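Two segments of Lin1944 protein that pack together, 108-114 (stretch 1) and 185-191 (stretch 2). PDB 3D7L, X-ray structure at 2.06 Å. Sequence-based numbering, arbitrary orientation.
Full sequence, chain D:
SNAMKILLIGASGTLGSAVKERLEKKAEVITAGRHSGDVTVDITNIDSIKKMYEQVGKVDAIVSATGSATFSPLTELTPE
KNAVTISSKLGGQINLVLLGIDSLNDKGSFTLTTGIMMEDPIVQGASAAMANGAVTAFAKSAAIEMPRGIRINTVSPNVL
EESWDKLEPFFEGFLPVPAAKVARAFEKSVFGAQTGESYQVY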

ATOM      1  N   GLY D 108     -13.070   9.621  19.051  1.00 27.45           N
ATOM      2  CA  GLY D 108     -11.639   9.886  18.891  1.00 26.76           C
ATOM      3  C   GLY D 108     -11.242   9.735  17.428  1.00 26.77           C
ATOM      4  O   GLY D 108     -12.099   9.463  16.580  1.00 27.37           O
ATOM      5  N   SER D 109      -9.962   9.932  17.119  1.00 26.52           N
ATOM      6  CA  SER D 109      -9.474   9.813  15.732  1.00 26.68           C
ATOM      7  C   SER D 109      -8.065   9.255  15.642  1.00 26.61           C
ATOM      8  O   SER D 109      -7.294   9.395  16.590  1.00 26.35           O
ATOM      9  CB  SER D 109      -9.488  11.182  15.039  1.00 26.28           C
ATOM     10  OG  SER D 109      -8.481  12.025  15.575  1.00 26.95           O
ATOM     11  N   PHE D 110      -7.743   8.637  14.488  1.00 26.86           N
ATOM     12  CA  PHE D 110      -6.368   8.329  14.076  1.00 26.26           C
ATOM     13  C   PHE D 110      -5.939   9.294  12.964  1.00 26.10           C
ATOM     14  O   PHE D 110      -6.729   9.600  12.082  1.00 27.34           O
ATOM     15  CB  PHE D 110      -6.262   6.912  13.491  1.00 26.37           C
ATOM     16  CG  PHE D 110      -6.435   5.814  14.482  1.00 26.77           C
ATOM     17  CD1 PHE D 110      -5.373   5.399  15.276  1.00 25.45           C
ATOM     18  CD2 PHE D 110      -7.660   5.158  14.605  1.00 27.00           C
ATOM     19  CE1 PHE D 110      -5.520   4.365  16.195  1.00 23.82           C
ATOM     20  CE2 PHE D 110      -7.808   4.109  15.535  1.00 26.23           C
ATOM     21  CZ  PHE D 110      -6.732   3.716  16.305  1.00 26.28           C
ATOM     22  N   THR D 111      -4.689   9.756  12.986  1.00 25.40           N
ATOM     23  CA  THR D 111      -4.129  10.467  11.828  1.00 24.87           C
ATOM     24  C   THR D 111      -2.800   9.820  11.450  1.00 25.77           C
ATOM     25  O   THR D 111      -1.916   9.702  12.294  1.00 26.83           O
ATOM     26  CB  THR D 111      -3.922  11.941  12.084  1.00 23.89           C
ATOM     27  OG1 THR D 111      -5.106  12.486  12.651  1.00 23.69           O
ATOM     28  CG2 THR D 111      -3.574  12.684  10.804  1.00 22.96           C
ATOM     29  N   LEU D 112      -2.666   9.410  10.185  1.00 26.64           N
ATOM     30  CA  LEU D 112      -1.456   8.697   9.731  1.00 27.88           C
ATOM     31  C   LEU D 112      -0.692   9.510   8.692  1.00 27.93           C
ATOM     32  O   LEU D 112      -1.282  10.342   8.022  1.00 27.64           O
ATOM     33  CB  LEU D 112      -1.849   7.335   9.160  1.00 26.58           C
ATOM     34  CG  LEU D 112      -1.932   6.086  10.045  1.00 30.34           C
ATOM     35  CD1 LEU D 112      -2.174   6.308  11.566  1.00 28.79           C
ATOM     36  CD2 LEU D 112      -2.909   5.025   9.436  1.00 30.09           C
ATOM     37  N   THR D 113       0.610   9.283   8.531  1.00 28.52           N
ATOM     38  CA  THR D 113       1.361  10.108   7.558  1.00 29.09           C
ATOM     39  C   THR D 113       1.672   9.327   6.287  1.00 29.56           C
ATOM     40  O   THR D 113       2.092   8.186   6.363  1.00 28.86           O
ATOM     41  CB  THR D 113       2.675  10.692   8.149  1.00 29.65           C
ATOM     42  OG1 THR D 113       2.373  11.477   9.313  1.00 31.59           O
ATOM     43  CG2 THR D 113       3.394  11.570   7.124  1.00 28.90           C
ATOM     44  N   THR D 114       1.434   9.941   5.121  1.00 29.70           N
ATOM     45  CA  THR D 114       1.788   9.322   3.848  1.00 29.88           C
ATOM     46  C   THR D 114       2.899  10.171   3.168  1.00 30.01           C
ATOM     47  O   THR D 114       3.975  10.352   3.749  1.00 29.90           O
ATOM     48  CB  THR D 114       0.530   9.122   2.957  1.00 30.18           C
ATOM     49  OG1 THR D 114      -0.175  10.359   2.861  1.00 31.44           O
ATOM     50  CG2 THR D 114      -0.440   8.089   3.560  1.00 29.47           C
ATOM     51  N   ALA D 185      -2.962  20.531   8.649  1.00 24.66           N
ATOM     52  CA  ALA D 185      -3.705  19.354   8.184  1.00 25.11           C
ATOM     53  C   ALA D 185      -3.911  18.301   9.274  1.00 25.92           C
ATOM     54  O   ALA D 185      -4.999  17.672   9.368  1.00 26.19           O
ATOM     55  CB  ALA D 185      -2.993  18.732   6.966  1.00 25.73           C
ATOM     56  N   PHE D 186      -2.860  18.075  10.067  1.00 24.81           N
ATOM     57  CA  PHE D 186      -2.964  17.237  11.257  1.00 25.37           C
ATOM     58  C   PHE D 186      -3.956  17.825  12.262  1.00 25.62           C
ATOM     59  O   PHE D 186      -4.800  17.095  12.782  1.00 26.37           O
ATOM     60  CB  PHE D 186      -1.598  17.058  11.924  1.00 25.31           C
ATOM     61  CG  PHE D 186      -0.701  16.066  11.227  1.00 25.78           C
ATOM     62  CD1 PHE D 186      -0.723  14.724  11.582  1.00 24.01           C
ATOM     63  CD2 PHE D 186       0.187  16.491  10.243  1.00 25.65           C
ATOM     64  CE1 PHE D 186       0.126  13.798  10.938  1.00 25.65           C
ATOM     65  CE2 PHE D 186       1.038  15.592   9.626  1.00 26.37           C
ATOM     66  CZ  PHE D 186       0.991  14.238   9.970  1.00 26.63           C
ATOM     67  N   GLU D 187      -3.864  19.131  12.524  1.00 25.60           N
ATOM     68  CA  GLU D 187      -4.856  19.808  13.371  1.00 26.21           C
ATOM     69  C   GLU D 187      -6.281  19.663  12.792  1.00 26.16           C
ATOM     70  O   GLU D 187      -7.225  19.440  13.536  1.00 25.66           O
ATOM     71  CB  GLU D 187      -4.506  21.275  13.599  1.00 25.35           C
ATOM     72  CG  GLU D 187      -5.579  22.040  14.372  1.00 27.98           C
ATOM     73  CD  GLU D 187      -5.236  23.509  14.633  1.00 29.66           C
ATOM     74  OE1 GLU D 187      -4.105  23.940  14.371  1.00 35.52           O
ATOM     75  OE2 GLU D 187      -6.100  24.244  15.126  1.00 34.52           O
ATOM     76  N   LYS D 188      -6.419  19.799  11.467  1.00 26.56           N
ATOM     77  CA  LYS D 188      -7.680  19.594  10.776  1.00 27.37           C
ATOM     78  C   LYS D 188      -8.200  18.180  11.049  1.00 27.49           C
ATOM     79  O   LYS D 188      -9.367  18.015  11.393  1.00 28.16           O
ATOM     80  CB  LYS D 188      -7.507  19.848   9.265  1.00 27.49           C
ATOM     81  CG  LYS D 188      -8.771  19.700   8.458  1.00 27.68           C
ATOM     82  CD  LYS D 188      -8.520  19.952   6.968  1.00 28.36           C
ATOM     83  CE  LYS D 188      -9.777  19.656   6.154  1.00 29.21           C
ATOM     84  NZ  LYS D 188     -10.930  20.537   6.457  1.00 30.87           N
ATOM     85  N   SER D 189      -7.328  17.170  10.931  1.00 27.11           N
ATOM     86  CA  SER D 189      -7.727  15.790  11.226  1.00 26.93           C
ATOM     87  C   SER D 189      -8.145  15.587  12.685  1.00 27.22           C
ATOM     88  O   SER D 189      -9.184  14.998  12.933  1.00 28.61           O
ATOM     89  CB  SER D 189      -6.646  14.781  10.837  1.00 26.58           C
ATOM     90  OG  SER D 189      -7.124  13.488  11.075  1.00 26.93           O
ATOM     91  N   VAL D 190      -7.382  16.106  13.641  1.00 26.15           N
ATOM     92  CA  VAL D 190      -7.704  15.896  15.053  1.00 26.08           C
ATOM     93  C   VAL D 190      -8.951  16.666  15.506  1.00 26.43           C
ATOM     94  O   VAL D 190      -9.803  16.124  16.225  1.00 27.36           O
ATOM     95  CB  VAL D 190      -6.478  16.225  15.968  1.00 26.06           C
ATOM     96  CG1 VAL D 190      -6.847  16.216  17.490  1.00 26.98           C
ATOM     97  CG2 VAL D 190      -5.331  15.275  15.681  1.00 24.03           C
ATOM     98  N   PHE D 191      -9.068  17.924  15.095  1.00 25.77           N
ATOM     99  CA  PHE D 191     -10.070  18.813  15.672  1.00 25.95           C
ATOM    100  C   PHE D 191     -11.300  19.001  14.805  1.00 26.28           C
ATOM    101  O   PHE D 191     -12.346  19.429  15.300  1.00 25.88           O
ATOM    102  CB  PHE D 191      -9.435  20.160  16.020  1.00 26.30           C
ATOM    103  CG  PHE D 191      -8.549  20.096  17.227  1.00 27.41           C
ATOM    104  CD1 PHE D 191      -9.099  20.100  18.511  1.00 28.70           C
ATOM    105  CD2 PHE D 191      -7.173  20.017  17.089  1.00 29.04           C
ATOM    106  CE1 PHE D 191      -8.278  20.021  19.644  1.00 30.44           C
ATOM    107  CE2 PHE D 191      -6.344  19.959  18.208  1.00 28.62           C
ATOM    108  CZ  PHE D 191      -6.898  19.945  19.492  1.00 28.11           C
TER
HETATM  109  O   HOH W   1      -9.669  13.484  17.567  1.00 26.81           O

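This is a compact strand-on-helix contact, burying 280 Å² in total, in which small side chains let the backbones come close and a hydroxyl pair supplies the direct hydrogen bond. Strand 108-113 and helix 185-191 run nearly antiparallel, at 156° between their N-to-C directions, and their axes approach to 8.2 Å. The helix is held by i to i+4 bonds such as S189 N to A185 O, 2.8 Å.

Alternation along the strand selects the contacting residues: the CA-to-CB bonds of S109 and T111 point toward the helix, those of F110 and L112 away. T111 is the most heavily covered residue. Its OG1 lies 2.7 Å from S189 OG, a hydrogen bond in which either hydroxyl could donate, while its methyl CG2 packs 3.6 Å from F186 CD1. The CA atoms of T111 and S189 are 6.5 Å apart, close enough for two short side chains to span the gap.

F186 starts sideways, but its ring reaches back to the strand, where T113 OG1 meets the ring edge 3.2 Å from CZ. At the other end, S109 OG stays 4.0 Å from V190 CA, and a water bridges the gap: it lies 2.7 Å from S109 OG and donates to V190 O at 3.0 Å, a carbonyl near the helix end.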